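Local coordinates for ribosomal RNA small subunit methyltransferase E (Bacillus subtilis, PDB 1VHK), which probably methylates the N3 position of a specific uridine in 16S ribosomal RNA, using S-adenosyl-L-methionine as methyl donor, at residues 4-13 with 139-151. Residues are numbered along the deposited sequence; the frame is centred on the assembly and turned at random.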
# COMPACT_ATOMS: atom_id res chain seq x y z
N GLN A 4 1.58 -14.42 -15.78
CA GLN A 4 1.34 -15.58 -14.96
C GLN A 4 -0.10 -15.72 -14.50
O GLN A 4 -0.60 -16.85 -14.51
CB GLN A 4 2.28 -15.67 -13.74
CG GLN A 4 2.80 -17.06 -13.54
CD GLN A 4 3.58 -17.37 -12.30
OE1 GLN A 4 4.69 -16.85 -12.06
NE2 GLN A 4 3.04 -18.29 -11.47
N ARG A 5 -0.81 -14.66 -14.13
CA ARG A 5 -2.16 -14.78 -13.62
C ARG A 5 -3.21 -14.12 -14.50
O ARG A 5 -3.09 -12.96 -14.87
CB ARG A 5 -2.28 -14.28 -12.17
CG ARG A 5 -3.70 -14.38 -11.61
CD ARG A 5 -3.90 -13.36 -10.47
NE ARG A 5 -4.99 -13.83 -9.57
CZ ARG A 5 -4.79 -14.95 -8.86
NH1 ARG A 5 -3.62 -15.55 -8.97
NH2 ARG A 5 -5.70 -15.46 -8.08
N TYR A 6 -4.25 -14.90 -14.82
CA TYR A 6 -5.36 -14.52 -15.64
C TYR A 6 -6.76 -14.72 -15.07
O TYR A 6 -7.12 -15.76 -14.51
CB TYR A 6 -5.35 -15.33 -16.98
CG TYR A 6 -4.07 -15.06 -17.75
CD1 TYR A 6 -2.99 -15.91 -17.64
CD2 TYR A 6 -3.95 -13.90 -18.51
CE1 TYR A 6 -1.81 -15.64 -18.30
CE2 TYR A 6 -2.77 -13.63 -19.18
CZ TYR A 6 -1.72 -14.51 -19.08
OH TYR A 6 -0.54 -14.24 -19.76
N PHE A 7 -7.60 -13.73 -15.37
CA PHE A 7 -9.01 -13.72 -15.04
C PHE A 7 -9.84 -14.23 -16.21
O PHE A 7 -9.88 -13.62 -17.28
CB PHE A 7 -9.44 -12.30 -14.67
CG PHE A 7 -8.86 -11.94 -13.32
CD1 PHE A 7 -9.38 -12.54 -12.18
CD2 PHE A 7 -7.81 -11.06 -13.21
CE1 PHE A 7 -8.87 -12.24 -10.94
CE2 PHE A 7 -7.30 -10.75 -11.96
CZ PHE A 7 -7.84 -11.33 -10.83
N ILE A 8 -10.39 -15.39 -16.05
CA ILE A 8 -11.21 -16.13 -17.01
C ILE A 8 -12.69 -15.79 -16.90
O ILE A 8 -13.26 -15.67 -15.81
CB ILE A 8 -11.01 -17.64 -16.70
CG1 ILE A 8 -9.52 -17.97 -16.65
CG2 ILE A 8 -11.73 -18.51 -17.70
CD1 ILE A 8 -8.72 -17.55 -17.84
N GLU A 9 -13.38 -15.71 -18.04
CA GLU A 9 -14.80 -15.39 -18.06
C GLU A 9 -15.68 -16.64 -18.04
O GLU A 9 -16.65 -16.77 -18.79
CB GLU A 9 -15.14 -14.54 -19.28
CG GLU A 9 -14.20 -13.39 -19.56
CD GLU A 9 -14.55 -12.13 -18.80
OE1 GLU A 9 -14.46 -11.01 -19.38
OE2 GLU A 9 -14.92 -12.23 -17.61
N LEU A 10 -15.33 -17.58 -17.19
CA LEU A 10 -16.03 -18.81 -16.93
C LEU A 10 -16.18 -18.96 -15.41
O LEU A 10 -15.47 -18.23 -14.70
CB LEU A 10 -15.26 -19.99 -17.50
CG LEU A 10 -15.49 -20.36 -18.97
CD1 LEU A 10 -16.91 -20.04 -19.40
CD2 LEU A 10 -14.47 -19.72 -19.89
N THR A 11 -17.11 -19.75 -14.96
CA THR A 11 -17.34 -19.94 -13.51
C THR A 11 -16.57 -21.16 -13.09
O THR A 11 -16.20 -21.91 -14.02
CB THR A 11 -18.85 -20.15 -13.27
OG1 THR A 11 -19.55 -18.94 -13.60
CG2 THR A 11 -19.13 -20.51 -11.82
N LYS A 12 -16.30 -21.44 -11.82
CA LYS A 12 -15.60 -22.70 -11.55
C LYS A 12 -16.37 -23.88 -12.16
O LYS A 12 -15.80 -24.67 -12.91
CB LYS A 12 -15.28 -22.97 -10.09
CG LYS A 12 -14.63 -24.35 -9.89
CD LYS A 12 -14.47 -24.63 -8.41
CE LYS A 12 -14.18 -26.11 -8.17
NZ LYS A 12 -13.95 -26.35 -6.72
N GLN A 13 -17.67 -23.97 -11.88
CA GLN A 13 -18.46 -25.08 -12.42
C GLN A 13 -18.49 -25.18 -13.91
O GLN A 13 -18.50 -26.31 -14.45
CB GLN A 13 -19.85 -25.13 -11.77
CG GLN A 13 -19.70 -25.40 -10.25
CD GLN A 13 -21.00 -25.84 -9.62
OE1 GLN A 13 -22.07 -25.38 -10.02
NE2 GLN A 13 -20.92 -26.72 -8.62
N LYS A 139 -7.32 -4.21 -13.26
CA LYS A 139 -7.23 -5.58 -13.71
C LYS A 139 -5.79 -6.10 -13.67
O LYS A 139 -5.53 -7.23 -13.28
CB LYS A 139 -7.74 -5.63 -15.17
CG LYS A 139 -8.37 -6.95 -15.55
CD LYS A 139 -8.20 -7.25 -17.04
CE LYS A 139 -8.91 -8.55 -17.39
NZ LYS A 139 -8.60 -8.98 -18.78
N GLU A 140 -4.84 -5.25 -14.05
CA GLU A 140 -3.42 -5.66 -14.05
C GLU A 140 -2.89 -5.73 -12.63
O GLU A 140 -2.28 -6.71 -12.17
CB GLU A 140 -2.67 -4.71 -14.95
CG GLU A 140 -1.26 -4.91 -15.31
CD GLU A 140 -0.24 -4.89 -14.20
OE1 GLU A 140 -0.37 -4.09 -13.25
OE2 GLU A 140 0.73 -5.71 -14.27
N ALA A 141 -3.23 -4.73 -11.81
CA ALA A 141 -2.83 -4.76 -10.39
C ALA A 141 -3.42 -6.03 -9.75
O ALA A 141 -2.81 -6.73 -8.95
CB ALA A 141 -3.37 -3.53 -9.69
N ALA A 142 -4.67 -6.30 -10.15
CA ALA A 142 -5.40 -7.45 -9.69
C ALA A 142 -4.70 -8.75 -10.07
O ALA A 142 -4.67 -9.68 -9.26
CB ALA A 142 -6.83 -7.43 -10.19
N GLU A 143 -4.14 -8.83 -11.26
CA GLU A 143 -3.39 -9.97 -11.74
C GLU A 143 -2.07 -10.13 -10.99
O GLU A 143 -1.72 -11.21 -10.55
CB GLU A 143 -3.05 -9.84 -13.25
CG GLU A 143 -4.28 -10.10 -14.11
CD GLU A 143 -4.26 -9.41 -15.45
OE1 GLU A 143 -5.17 -9.68 -16.27
OE2 GLU A 143 -3.35 -8.58 -15.69
N GLN A 144 -1.34 -9.02 -10.85
CA GLN A 144 -0.03 -9.10 -10.21
C GLN A 144 -0.09 -9.32 -8.72
O GLN A 144 0.89 -9.86 -8.18
CB GLN A 144 0.87 -7.94 -10.58
CG GLN A 144 1.21 -7.83 -12.06
CD GLN A 144 1.94 -9.04 -12.61
OE1 GLN A 144 2.77 -9.66 -11.96
NE2 GLN A 144 1.64 -9.39 -13.86
N SER A 145 -1.21 -9.06 -8.07
CA SER A 145 -1.27 -9.19 -6.62
C SER A 145 -2.00 -10.43 -6.16
O SER A 145 -2.17 -10.62 -4.95
CB SER A 145 -1.91 -7.95 -5.98
OG SER A 145 -3.24 -7.82 -6.43
N TYR A 146 -2.49 -11.22 -7.10
CA TYR A 146 -3.15 -12.47 -6.81
C TYR A 146 -4.48 -12.26 -6.11
O TYR A 146 -4.81 -12.97 -5.17
CB TYR A 146 -2.23 -13.39 -5.99
CG TYR A 146 -1.24 -14.13 -6.85
CD1 TYR A 146 -0.88 -15.43 -6.60
CD2 TYR A 146 -0.75 -13.55 -8.02
CE1 TYR A 146 -0.02 -16.12 -7.42
CE2 TYR A 146 0.10 -14.23 -8.86
CZ TYR A 146 0.48 -15.52 -8.55
OH TYR A 146 1.37 -16.17 -9.37
N ARG A 147 -5.21 -11.26 -6.57
CA ARG A 147 -6.55 -11.02 -6.04
C ARG A 147 -7.46 -12.12 -6.62
O ARG A 147 -7.09 -12.77 -7.59
CB ARG A 147 -7.04 -9.64 -6.46
CG ARG A 147 -6.48 -8.47 -5.71
CD ARG A 147 -6.96 -8.39 -4.27
NE ARG A 147 -8.35 -8.00 -4.16
CZ ARG A 147 -8.83 -6.78 -4.33
NH1 ARG A 147 -8.02 -5.77 -4.61
NH2 ARG A 147 -10.13 -6.59 -4.22
N ASN A 148 -8.57 -12.40 -5.94
CA ASN A 148 -9.54 -13.37 -6.39
C ASN A 148 -10.67 -12.67 -7.14
O ASN A 148 -11.59 -13.34 -7.60
CB ASN A 148 -10.14 -14.16 -5.23
CG ASN A 148 -9.12 -15.09 -4.59
OD1 ASN A 148 -8.24 -14.60 -3.89
ND2 ASN A 148 -9.23 -16.39 -4.85
N GLU A 149 -10.57 -11.35 -7.23
CA GLU A 149 -11.50 -10.49 -7.88
C GLU A 149 -10.80 -9.22 -8.40
O GLU A 149 -9.83 -8.76 -7.80
CB GLU A 149 -12.63 -10.01 -6.93
CG GLU A 149 -12.24 -8.86 -6.04
CD GLU A 149 -13.32 -7.91 -5.61
OE1 GLU A 149 -14.35 -8.35 -5.05
OE2 GLU A 149 -13.16 -6.66 -5.80
N VAL A 150 -11.41 -8.62 -9.40
CA VAL A 150 -10.94 -7.36 -9.97
C VAL A 150 -11.83 -6.23 -9.47
O VAL A 150 -13.06 -6.24 -9.66
CB VAL A 150 -11.03 -7.42 -11.51
CG1 VAL A 150 -10.62 -6.08 -12.11
CG2 VAL A 150 -10.18 -8.59 -12.03
N PRO A 151 -11.27 -5.28 -8.76
CA PRO A 151 -12.05 -4.19 -8.20
C PRO A 151 -12.69 -3.34 -9.29
O PRO A 151 -12.07 -3.02 -10.29
CB PRO A 151 -11.10 -3.40 -7.34
CG PRO A 151 -9.82 -4.11 -7.34
CD PRO A 151 -9.85 -5.18 -8.38
O HOH W 1 -6.85 -11.52 -16.83
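R5 and F7, alternate residues of strand 5-7, both turn toward the end of helix 139-144 and the loop behind it, a worked example of how an edge strand of one domain can dock on a helix C-terminus of another. With CG anti to the backbone N and the chain extended as far as NE, R5 passes the carbonyl oxygen of E143 and brings its guanidinium over one face of the Y146 ring. R5 NH1 lies over the centre of that ring, while R5 CZ, 4.5 Å from the centroid of the Y146 ring, is displaced from the ring normal, an off-centre cation-pi contact with the planes 31° apart. At the guanidinium edge, R5 NE and NH2 share the carbonyl oxygen of R147 through two weak hydrogen bonds, while NH2 also forms a salt bridge with E52. A leucine in place of R5 would probably leave the R147 carbonyl without these two donors and E52 without this salt-bridge partner, and strip the cation from the Y146 face. Y146 itself has positive phi and closes the helix in a Schellman motif, in which R147 N bonds back to A142 O.

F7 supplies the apolar half. V150 CG2 sits over the centre of the F7 ring, 3.6 Å from the centroid, in a CH-pi contact, while F7 CE2 meets A142 CB at 3.8 Å. The F7 ring edge faces the backbone of A142 and E143, and the E143 carboxylate plane is turned only 18° from the ring plane. A water accepting from F7 N at 2.8 Å donates to E143 OE1.

The N-to-C directions of strand 5-7 and segment 139-144 differ by 131°. The strand is an edge strand of the PUA-domain sheet, pairing with strand 42-46, whereas helix 131-144 belongs to the SPOUT methyltransferase domain and packs through A142 on helix 94-104; the contact therefore bridges the two domains.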